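Local coordinates for protein condensin complex subunit 3 (Schizosaccharomyces pombe, PDB 5OQR) that serves as a HEAT-repeat regulatory subunit of the condensin complex, which is required to convert interphase chromatin into mitotic-like condensed chromosomes, at residues E716-N720 and Y758-F763; W643-F649 and H704-L710; P214-R220 and Q253-D259. One frame throughout, in Å; residues are numbered along the deposited sequence.

Contact 1 (E716-N720 and Y758-F763); sequences ESLPN and YESHGF
This is an apolar contact between the C-terminal ends of two helices, 706-717 and 745-759, near the C-terminal end of the HEAT-repeat solenoid, where the ninth HEAT repeat (705-743) packs on the helix that follows it. Leu718, Pro719 and Asn720 keep helical phi/psi beyond Ser717, with one weak backbone bond from Asn720 N to Ser717 O (3.1 Å). On the other side, Glu759 to Gly762 form a type I beta turn, Gly762 N reaching Glu759 O at 3.0 Å. Gly762 has positive phi (69°), and the chain then becomes extended at Phe763.

Three rings receive Leu718 and Pro719. Tyr758, chi1 t, turns one ring face to Leu718 (m, t): Leu718 CD1 stands 3.5 Å from the centroid of the Tyr758 ring, 10° off its normal, a CH-pi contact, while Leu718 CB comes to 3.4 Å from Tyr758 CE2. Pro719, in the C-gamma exo pucker, sets its CG 4.2 Å from the centroid of the His761 ring, over the face, and its CA 3.9 Å from Phe763 CE2. His761 and Phe763 both take chi1 m, which directs their rings to the proline.

Helix 725-736 packs against the same cluster, Met730 and Ile731 touching Leu718. Arg727 of that helix donates to Leu718 O and Pro719 O and forms a cation-pi pair with Phe763, so it links the two segments. About 217 Å² is buried without any hydrogen bond directly between them; shape fit and CH-pi contacts make up the direct interface.

Contact 2 (W643-F649 and H704-L710); sequences WRIATIF and HNVHLHL
Two HEAT-solenoid helices, 639-661 and 706-717, lie side by side here and run nearly parallel: their short axes diverge by 14° and approach to 9.3 Å, with CA atoms in register at Trp643-Val706 and Ala646-Leu710 (5.5 Å each). Trp643, chi1 t, reaches across the start of the second helix. Its six-membered ring forms an offset stack with His709 (also t), centroids 3.9 Å apart and planes at 10°, and its CZ3 edge lies 3.3 Å from His704 O. Ala646 fills the middle, its CB 3.5 Å from Val706 CG1 and 4.1 Å from Leu710 CD1. Thr647 OG1 donates to Trp643 O (2.9 Å) and sits 3.5 Å from His709 CE1. Phe649, chi1 t, meets Leu710 (t, p), whose CD2 lies 4.0 Å from the Phe649 ring centroid, over the face; Met679 and Leu680 of helix 669-682 pack against the same phenylalanine. The second helix starts at an N-cap, Asn705, whose OD1 accepts from Leu708 N at 3.0 Å.

Contact 3 (P214-R220 and Q253-D259); sequences PKIGDFR and QWIENAD
Arg220 and Asp218 make the strongest polar pair: Arg220 NH1 bridges to Asp218 OD2 at 3.1 Å, while Asp218 OD1 accepts from Arg220 N at 2.9 Å, an Asx turn. The guanidinium continues the network across the contact with a long salt bridge, Arg220 NH2 to Asp259 OD2 at 3.9 Å, and lies with one face against Asn257 O, 2.9 Å from NH1 but poorly angled for a hydrogen bond. Phe219 N donates weakly to Asn257 OD1 (3.4 Å). Segment 214-220 is the irregular connection between helices 202-212 and 224-235, and it packs against the C-terminal end of helix 240-257, the second helix of the fifth HEAT repeat (222-259). A Schellman motif ends that helix, with Asp259 as the positive-phi C-prime residue, Asp259 N bonded to Glu256 O (3.0 Å) and Asn260 N to Ile255 O. CA atoms pair closest at Asp218-Asn257 (6.0 Å) and Phe219-Trp254 (6.2 Å). Phe219, chi1 p, offset-stacks on the five-membered ring of Trp254 (chi1 m), centroids 4.9 Å apart and planes at 23°; Phe219 CB sits 3.4 Å from the centroid of that Trp254 ring, a CH-pi contact. At the start of both segments, Gln253 (t, t) brings OE1 to 3.5 Å from Pro214 CA.

Along the chain, contact 3 comes first, then contact 2, then contact 1, each closing before the next opens. Contacts 1 and 2 are neighbours, with centres about 19 Å apart and nearest atoms about 7 Å apart, and they share helix 706-717: its N-terminal part meets helix 639-661 in contact 2, and the residues just beyond its C-terminal end meet the end of helix 745-759 and the turn after it in contact 1. Contact 3 lies on the opposite side of the chain's centre, its centre about 55 Å from that of contact 2 and about 67 Å from that of contact 1. Together they sample two distant regions of one all-helical solenoid, which is built up by local packing of helices close in sequence.

Contact 1 (E716-N720 and Y758-F763)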
loop_
_atom_site.group_PDB
_atom_site.type_symbol
_atom_site.label_atom_id
_atom_site.label_comp_id
_atom_site.label_asym_id
_atom_site.label_seq_id
_atom_site.Cartn_x
_atom_site.Cartn_y
_atom_site.Cartn_z
ATOM N N GLU A 716 -4.159 -36.778 9.852
ATOM C CA GLU A 716 -3.263 -37.238 10.904
ATOM C C GLU A 716 -3.284 -36.348 12.139
ATOM O O GLU A 716 -2.818 -36.779 13.197
ATOM C CB GLU A 716 -1.837 -37.331 10.363
ATOM C CG GLU A 716 -1.605 -38.518 9.448
ATOM C CD GLU A 716 -0.290 -38.432 8.703
ATOM O OE1 GLU A 716 0.378 -37.383 8.792
ATOM O OE2 GLU A 716 0.076 -39.417 8.030
ATOM N N SER A 717 -3.814 -35.129 12.036
ATOM C CA SER A 717 -3.841 -34.201 13.157
ATOM C C SER A 717 -5.209 -34.093 13.815
ATOM O O SER A 717 -5.299 -33.571 14.931
ATOM C CB SER A 717 -3.396 -32.808 12.699
ATOM O OG SER A 717 -4.464 -32.111 12.088
ATOM N N LEU A 718 -6.270 -34.563 13.160
ATOM C CA LEU A 718 -7.597 -34.491 13.763
ATOM C C LEU A 718 -7.664 -35.167 15.126
ATOM O O LEU A 718 -8.351 -34.633 16.013
ATOM C CB LEU A 718 -8.632 -35.102 12.811
ATOM C CG LEU A 718 -8.918 -34.328 11.524
ATOM C CD1 LEU A 718 -9.756 -35.174 10.583
ATOM C CD2 LEU A 718 -9.608 -33.010 11.818
ATOM N N PRO A 719 -7.013 -36.309 15.364
ATOM C CA PRO A 719 -7.063 -36.897 16.712
ATOM C C PRO A 719 -6.557 -35.962 17.798
ATOM O O PRO A 719 -7.159 -35.887 18.875
ATOM C CB PRO A 719 -6.180 -38.145 16.577
ATOM C CG PRO A 719 -6.221 -38.482 15.137
ATOM C CD PRO A 719 -6.307 -37.180 14.411
ATOM N N ASN A 720 -5.462 -35.242 17.543
ATOM C CA ASN A 720 -4.905 -34.350 18.552
ATOM C C ASN A 720 -5.732 -33.085 18.719
ATOM O O ASN A 720 -5.614 -32.413 19.749
ATOM C CB ASN A 720 -3.463 -33.995 18.198
ATOM C CG ASN A 720 -2.571 -35.214 18.110
ATOM O OD1 ASN A 720 -2.732 -36.169 18.869
ATOM N ND2 ASN A 720 -1.628 -35.192 17.176
ATOM N N TYR A 758 -8.332 -42.302 9.921
ATOM C CA TYR A 758 -8.995 -41.383 10.838
ATOM C C TYR A 758 -10.392 -41.872 11.191
ATOM O O TYR A 758 -10.819 -41.773 12.346
ATOM C CB TYR A 758 -9.062 -39.981 10.233
ATOM C CG TYR A 758 -10.076 -39.106 10.926
ATOM C CD1 TYR A 758 -11.302 -38.840 10.340
ATOM C CD2 TYR A 758 -9.818 -38.572 12.178
ATOM C CE1 TYR A 758 -12.238 -38.052 10.975
ATOM C CE2 TYR A 758 -10.747 -37.783 12.822
ATOM C CZ TYR A 758 -11.957 -37.528 12.216
ATOM O OH TYR A 758 -12.889 -36.745 12.852
ATOM N N GLU A 759 -11.124 -42.395 10.206
ATOM C CA GLU A 759 -12.462 -42.910 10.472
ATOM C C GLU A 759 -12.432 -44.055 11.476
ATOM O O GLU A 759 -13.365 -44.207 12.270
ATOM C CB GLU A 759 -13.114 -43.367 9.168
ATOM C CG GLU A 759 -13.356 -42.250 8.169
ATOM C CD GLU A 759 -14.571 -41.411 8.512
ATOM O OE1 GLU A 759 -15.147 -40.789 7.594
ATOM O OE2 GLU A 759 -14.954 -41.377 9.700
ATOM N N SER A 760 -11.368 -44.861 11.465
ATOM C CA SER A 760 -11.280 -45.989 12.384
ATOM C C SER A 760 -11.220 -45.546 13.840
ATOM O O SER A 760 -11.438 -46.369 14.733
ATOM C CB SER A 760 -10.056 -46.845 12.053
ATOM O OG SER A 760 -8.854 -46.185 12.410
ATOM N N HIS A 761 -10.925 -44.270 14.101
ATOM C CA HIS A 761 -10.963 -43.778 15.474
ATOM C C HIS A 761 -12.376 -43.806 16.036
ATOM O O HIS A 761 -12.554 -43.919 17.254
ATOM C CB HIS A 761 -10.400 -42.357 15.545
ATOM C CG HIS A 761 -8.923 -42.301 15.776
ATOM N ND1 HIS A 761 -8.002 -42.512 14.773
ATOM C CD2 HIS A 761 -8.207 -42.059 16.900
ATOM C CE1 HIS A 761 -6.783 -42.400 15.269
ATOM N NE2 HIS A 761 -6.879 -42.126 16.557
ATOM N N GLY A 762 -13.384 -43.704 15.177
ATOM C CA GLY A 762 -14.763 -43.717 15.630
ATOM C C GLY A 762 -15.165 -42.479 16.401
ATOM O O GLY A 762 -15.933 -42.577 17.367
ATOM N N PHE A 763 -14.663 -41.315 16.003
ATOM C CA PHE A 763 -15.047 -40.075 16.658
ATOM C C PHE A 763 -16.482 -39.709 16.297
ATOM O O PHE A 763 -16.984 -40.044 15.221
ATOM C CB PHE A 763 -14.100 -38.944 16.256
ATOM C CG PHE A 763 -12.721 -39.065 16.846
ATOM C CD1 PHE A 763 -12.548 -39.321 18.195
ATOM C CD2 PHE A 763 -11.599 -38.921 16.048
ATOM C CE1 PHE A 763 -11.283 -39.431 18.737
ATOM C CE2 PHE A 763 -10.332 -39.030 16.584
ATOM C CZ PHE A 763 -10.173 -39.286 17.930
#

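Contact 2 (W643-F649 and H704-L710)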
loop_
_atom_site.group_PDB
_atom_site.type_symbol
_atom_site.label_atom_id
_atom_site.label_comp_id
_atom_site.label_asym_id
_atom_site.label_seq_id
_atom_site.Cartn_x
_atom_site.Cartn_y
_atom_site.Cartn_z
ATOM N N TRP A 643 5.196 -26.668 -0.134
ATOM C CA TRP A 643 5.191 -27.936 0.585
ATOM C C TRP A 643 5.584 -27.742 2.042
ATOM O O TRP A 643 4.961 -28.316 2.943
ATOM C CB TRP A 643 6.136 -28.921 -0.101
ATOM C CG TRP A 643 6.037 -30.326 0.406
ATOM C CD1 TRP A 643 6.670 -30.851 1.491
ATOM C CD2 TRP A 643 5.265 -31.390 -0.160
ATOM N NE1 TRP A 643 6.339 -32.173 1.639
ATOM C CE2 TRP A 643 5.477 -32.529 0.636
ATOM C CE3 TRP A 643 4.413 -31.490 -1.264
ATOM C CZ2 TRP A 643 4.868 -33.752 0.367
ATOM C CZ3 TRP A 643 3.812 -32.701 -1.529
ATOM C CH2 TRP A 643 4.043 -33.816 -0.718
ATOM N N ARG A 644 6.614 -26.934 2.296
ATOM C CA ARG A 644 7.045 -26.684 3.667
ATOM C C ARG A 644 5.948 -26.028 4.491
ATOM O O ARG A 644 5.861 -26.258 5.702
ATOM C CB ARG A 644 8.294 -25.803 3.673
ATOM C CG ARG A 644 9.502 -26.413 2.993
ATOM C CD ARG A 644 10.702 -25.491 3.093
ATOM N NE ARG A 644 11.865 -26.006 2.374
ATOM C CZ ARG A 644 12.243 -25.620 1.159
ATOM N NH1 ARG A 644 11.561 -24.697 0.495
ATOM N NH2 ARG A 644 13.319 -26.157 0.602
ATOM N N ILE A 645 5.107 -25.207 3.862
ATOM C CA ILE A 645 4.049 -24.523 4.598
ATOM C C ILE A 645 2.933 -25.497 4.947
ATOM O O ILE A 645 2.371 -25.449 6.047
ATOM C CB ILE A 645 3.531 -23.322 3.785
ATOM C CG1 ILE A 645 4.667 -22.323 3.544
ATOM C CG2 ILE A 645 2.373 -22.636 4.510
ATOM C CD1 ILE A 645 4.338 -21.232 2.552
ATOM N N ALA A 646 2.596 -26.400 4.026
ATOM C CA ALA A 646 1.597 -27.420 4.320
ATOM C C ALA A 646 2.084 -28.382 5.395
ATOM O O ALA A 646 1.269 -28.971 6.113
ATOM C CB ALA A 646 1.236 -28.181 3.046
ATOM N N THR A 647 3.400 -28.545 5.531
ATOM C CA THR A 647 3.944 -29.487 6.502
ATOM C C THR A 647 3.779 -28.993 7.935
ATOM O O THR A 647 3.725 -29.806 8.864
ATOM C CB THR A 647 5.417 -29.746 6.192
ATOM O OG1 THR A 647 5.523 -30.376 4.911
ATOM C CG2 THR A 647 6.060 -30.641 7.246
ATOM N N ILE A 648 3.711 -27.680 8.138
ATOM C CA ILE A 648 3.492 -27.097 9.458
ATOM C C ILE A 648 2.164 -26.375 9.546
ATOM O O ILE A 648 1.798 -25.893 10.627
ATOM C CB ILE A 648 4.649 -26.157 9.860
ATOM C CG1 ILE A 648 4.873 -25.056 8.817
ATOM C CG2 ILE A 648 5.928 -26.949 10.059
ATOM C CD1 ILE A 648 4.071 -23.801 9.059
ATOM N N PHE A 649 1.431 -26.285 8.437
ATOM C CA PHE A 649 0.096 -25.704 8.396
ATOM C C PHE A 649 -0.733 -26.035 9.634
ATOM O O PHE A 649 -1.141 -25.141 10.384
ATOM C CB PHE A 649 -0.601 -26.210 7.129
ATOM C CG PHE A 649 -1.940 -25.589 6.866
ATOM C CD1 PHE A 649 -3.055 -25.969 7.592
ATOM C CD2 PHE A 649 -2.089 -24.645 5.869
ATOM C CE1 PHE A 649 -4.284 -25.402 7.341
ATOM C CE2 PHE A 649 -3.314 -24.080 5.613
ATOM C CZ PHE A 649 -4.414 -24.456 6.349
ATOM N N HIS A 704 4.053 -34.324 -5.922
ATOM C CA HIS A 704 2.820 -34.529 -5.184
ATOM C C HIS A 704 2.134 -33.193 -4.938
ATOM O O HIS A 704 2.786 -32.183 -4.660
ATOM C CB HIS A 704 3.096 -35.243 -3.865
ATOM C CG HIS A 704 3.713 -36.593 -4.038
ATOM N ND1 HIS A 704 3.004 -37.680 -4.501
ATOM C CD2 HIS A 704 4.977 -37.029 -3.830
ATOM C CE1 HIS A 704 3.803 -38.730 -4.561
ATOM N NE2 HIS A 704 5.006 -38.361 -4.159
ATOM N N ASN A 705 0.813 -33.191 -5.073
ATOM C CA ASN A 705 0.034 -31.980 -4.871
ATOM C C ASN A 705 0.097 -31.563 -3.408
ATOM O O ASN A 705 -0.120 -32.379 -2.509
ATOM C CB ASN A 705 -1.409 -32.212 -5.304
ATOM C CG ASN A 705 -2.226 -30.946 -5.305
ATOM O OD1 ASN A 705 -2.931 -30.649 -4.343
ATOM N ND2 ASN A 705 -2.142 -30.189 -6.393
ATOM N N VAL A 706 0.398 -30.284 -3.173
ATOM C CA VAL A 706 0.540 -29.792 -1.806
ATOM C C VAL A 706 -0.788 -29.880 -1.067
ATOM O O VAL A 706 -0.831 -30.190 0.128
ATOM C CB VAL A 706 1.092 -28.353 -1.809
ATOM C CG1 VAL A 706 1.233 -27.820 -0.387
ATOM C CG2 VAL A 706 2.429 -28.295 -2.524
ATOM N N HIS A 707 -1.891 -29.597 -1.761
ATOM C CA HIS A 707 -3.191 -29.603 -1.102
ATOM C C HIS A 707 -3.637 -31.021 -0.768
ATOM O O HIS A 707 -4.223 -31.257 0.293
ATOM C CB HIS A 707 -4.223 -28.899 -1.979
ATOM C CG HIS A 707 -4.321 -27.425 -1.733
ATOM N ND1 HIS A 707 -5.188 -26.613 -2.429
ATOM C CD2 HIS A 707 -3.664 -26.617 -0.868
ATOM C CE1 HIS A 707 -5.066 -25.370 -2.002
ATOM N NE2 HIS A 707 -4.146 -25.346 -1.055
ATOM N N LEU A 708 -3.373 -31.978 -1.654
ATOM C CA LEU A 708 -3.652 -33.364 -1.306
ATOM C C LEU A 708 -2.711 -33.849 -0.213
ATOM O O LEU A 708 -3.101 -34.676 0.619
ATOM C CB LEU A 708 -3.545 -34.255 -2.542
ATOM C CG LEU A 708 -4.225 -35.621 -2.422
ATOM C CD1 LEU A 708 -5.732 -35.473 -2.258
ATOM C CD2 LEU A 708 -3.910 -36.476 -3.632
ATOM N N HIS A 709 -1.476 -33.346 -0.196
ATOM C CA HIS A 709 -0.586 -33.612 0.926
ATOM C C HIS A 709 -1.116 -32.974 2.201
ATOM O O HIS A 709 -0.992 -33.546 3.288
ATOM C CB HIS A 709 0.820 -33.097 0.611
ATOM C CG HIS A 709 1.737 -33.090 1.792
ATOM N ND1 HIS A 709 2.272 -31.932 2.313
ATOM C CD2 HIS A 709 2.205 -34.099 2.564
ATOM C CE1 HIS A 709 3.034 -32.227 3.351
ATOM N NE2 HIS A 709 3.010 -33.536 3.524
ATOM N N LEU A 710 -1.721 -31.790 2.087
ATOM C CA LEU A 710 -2.278 -31.127 3.259
ATOM C C LEU A 710 -3.476 -31.893 3.807
ATOM O O LEU A 710 -3.690 -31.936 5.022
ATOM C CB LEU A 710 -2.671 -29.693 2.906
ATOM C CG LEU A 710 -3.232 -28.848 4.050
ATOM C CD1 LEU A 710 -2.214 -28.698 5.165
ATOM C CD2 LEU A 710 -3.668 -27.492 3.536
#

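Contact 3 (P214-R220 and Q253-D259)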
loop_
_atom_site.group_PDB
_atom_site.type_symbol
_atom_site.label_atom_id
_atom_site.label_comp_id
_atom_site.label_asym_id
_atom_site.label_seq_id
_atom_site.Cartn_x
_atom_site.Cartn_y
_atom_site.Cartn_z
ATOM N N PRO A 214 -10.426 18.321 -6.842
ATOM C CA PRO A 214 -10.678 19.516 -7.663
ATOM C C PRO A 214 -11.730 20.446 -7.085
ATOM O O PRO A 214 -11.631 21.666 -7.267
ATOM C CB PRO A 214 -11.130 18.924 -9.002
ATOM C CG PRO A 214 -10.588 17.524 -9.033
ATOM C CD PRO A 214 -10.073 17.159 -7.672
ATOM N N LYS A 215 -12.741 19.909 -6.397
ATOM C CA LYS A 215 -13.747 20.765 -5.776
ATOM C C LYS A 215 -13.111 21.759 -4.815
ATOM O O LYS A 215 -13.612 22.877 -4.658
ATOM C CB LYS A 215 -14.792 19.910 -5.057
ATOM C CG LYS A 215 -15.960 19.505 -5.947
ATOM C CD LYS A 215 -16.423 18.080 -5.687
ATOM C CE LYS A 215 -16.956 17.900 -4.276
ATOM N NZ LYS A 215 -17.606 16.571 -4.096
ATOM N N ILE A 216 -12.012 21.377 -4.168
ATOM C CA ILE A 216 -11.238 22.325 -3.376
ATOM C C ILE A 216 -10.488 23.241 -4.333
ATOM O O ILE A 216 -9.673 22.783 -5.141
ATOM C CB ILE A 216 -10.276 21.595 -2.430
ATOM C CG1 ILE A 216 -11.050 20.647 -1.513
ATOM C CG2 ILE A 216 -9.506 22.591 -1.583
ATOM C CD1 ILE A 216 -10.240 19.480 -1.031
ATOM N N GLY A 217 -10.770 24.541 -4.251
ATOM C CA GLY A 217 -10.229 25.468 -5.234
ATOM C C GLY A 217 -8.717 25.410 -5.325
ATOM O O GLY A 217 -8.150 25.325 -6.417
ATOM N N ASP A 218 -8.043 25.445 -4.178
ATOM C CA ASP A 218 -6.595 25.568 -4.128
ATOM C C ASP A 218 -6.009 24.471 -3.253
ATOM O O ASP A 218 -6.571 24.130 -2.209
ATOM C CB ASP A 218 -6.186 26.939 -3.587
ATOM C CG ASP A 218 -4.741 27.267 -3.869
ATOM O OD1 ASP A 218 -3.940 26.323 -4.031
ATOM O OD2 ASP A 218 -4.404 28.468 -3.928
ATOM N N PHE A 219 -4.872 23.923 -3.684
ATOM C CA PHE A 219 -4.203 22.889 -2.903
ATOM C C PHE A 219 -3.518 23.460 -1.669
ATOM O O PHE A 219 -3.195 22.700 -0.751
ATOM C CB PHE A 219 -3.188 22.142 -3.774
ATOM C CG PHE A 219 -1.899 22.887 -3.988
ATOM C CD1 PHE A 219 -0.721 22.428 -3.428
ATOM C CD2 PHE A 219 -1.865 24.042 -4.747
ATOM C CE1 PHE A 219 0.466 23.106 -3.623
ATOM C CE2 PHE A 219 -0.681 24.725 -4.943
ATOM C CZ PHE A 219 0.484 24.257 -4.382
ATOM N N ARG A 220 -3.298 24.776 -1.621
ATOM C CA ARG A 220 -2.718 25.390 -0.434
ATOM C C ARG A 220 -3.648 25.311 0.768
ATOM O O ARG A 220 -3.173 25.395 1.905
ATOM C CB ARG A 220 -2.372 26.852 -0.709
ATOM C CG ARG A 220 -1.272 27.068 -1.733
ATOM C CD ARG A 220 -1.675 28.143 -2.723
ATOM N NE ARG A 220 -0.547 28.787 -3.383
ATOM C CZ ARG A 220 -0.680 29.741 -4.298
ATOM N NH1 ARG A 220 -1.890 30.156 -4.659
ATOM N NH2 ARG A 220 0.391 30.279 -4.859
ATOM N N GLN A 253 -3.889 20.921 -12.339
ATOM C CA GLN A 253 -4.586 21.761 -11.370
ATOM C C GLN A 253 -3.613 22.419 -10.395
ATOM O O GLN A 253 -3.569 23.647 -10.284
ATOM C CB GLN A 253 -5.625 20.942 -10.601
ATOM C CG GLN A 253 -6.528 21.797 -9.717
ATOM C CD GLN A 253 -7.078 21.038 -8.529
ATOM O OE1 GLN A 253 -7.313 19.833 -8.600
ATOM N NE2 GLN A 253 -7.275 21.742 -7.421
ATOM N N TRP A 254 -2.834 21.610 -9.676
ATOM C CA TRP A 254 -1.960 22.157 -8.644
ATOM C C TRP A 254 -0.919 23.094 -9.240
ATOM O O TRP A 254 -0.614 24.142 -8.661
ATOM C CB TRP A 254 -1.291 21.022 -7.871
ATOM C CG TRP A 254 -2.236 20.315 -6.952
ATOM C CD1 TRP A 254 -3.597 20.302 -7.031
ATOM C CD2 TRP A 254 -1.896 19.534 -5.803
ATOM N NE1 TRP A 254 -4.123 19.556 -6.010
ATOM C CE2 TRP A 254 -3.100 19.073 -5.239
ATOM C CE3 TRP A 254 -0.689 19.177 -5.198
ATOM C CZ2 TRP A 254 -3.134 18.275 -4.101
ATOM C CZ3 TRP A 254 -0.725 18.384 -4.068
ATOM C CH2 TRP A 254 -1.937 17.941 -3.532
ATOM N N ILE A 255 -0.360 22.735 -10.395
ATOM C CA ILE A 255 0.571 23.632 -11.067
ATOM C C ILE A 255 -0.103 24.962 -11.372
ATOM O O ILE A 255 0.556 26.008 -11.413
ATOM C CB ILE A 255 1.118 22.965 -12.345
ATOM C CG1 ILE A 255 2.175 23.842 -13.015
ATOM C CG2 ILE A 255 -0.007 22.703 -13.336
ATOM C CD1 ILE A 255 3.355 24.197 -12.130
ATOM N N GLU A 256 -1.418 24.947 -11.593
ATOM C CA GLU A 256 -2.145 26.180 -11.871
ATOM C C GLU A 256 -2.203 27.071 -10.637
ATOM O O GLU A 256 -1.987 28.285 -10.728
ATOM C CB GLU A 256 -3.556 25.852 -12.360
ATOM C CG GLU A 256 -4.121 26.838 -13.365
ATOM C CD GLU A 256 -3.362 26.827 -14.677
ATOM O OE1 GLU A 256 -2.717 27.846 -15.004
ATOM O OE2 GLU A 256 -3.398 25.792 -15.376
ATOM N N ASN A 257 -2.493 26.486 -9.473
ATOM C CA ASN A 257 -2.518 27.260 -8.238
ATOM C C ASN A 257 -1.158 27.858 -7.911
ATOM O O ASN A 257 -1.088 28.837 -7.161
ATOM C CB ASN A 257 -2.985 26.381 -7.077
ATOM C CG ASN A 257 -4.311 25.697 -7.356
ATOM O OD1 ASN A 257 -4.486 24.516 -7.058
ATOM N ND2 ASN A 257 -5.251 26.433 -7.934
ATOM N N ALA A 258 -0.079 27.291 -8.451
ATOM C CA ALA A 258 1.269 27.799 -8.241
ATOM C C ALA A 258 1.729 28.699 -9.382
ATOM O O ALA A 258 2.932 28.831 -9.623
ATOM C CB ALA A 258 2.246 26.639 -8.054
ATOM N N ASP A 259 0.787 29.317 -10.096
ATOM C CA ASP A 259 1.105 30.271 -11.155
ATOM C C ASP A 259 1.909 29.625 -12.277
ATOM O O ASP A 259 2.725 30.281 -12.928
ATOM C CB ASP A 259 1.859 31.477 -10.592
ATOM C CG ASP A 259 1.291 31.954 -9.268
ATOM O OD1 ASP A 259 0.275 32.679 -9.279
ATOM O OD2 ASP A 259 1.862 31.601 -8.215
#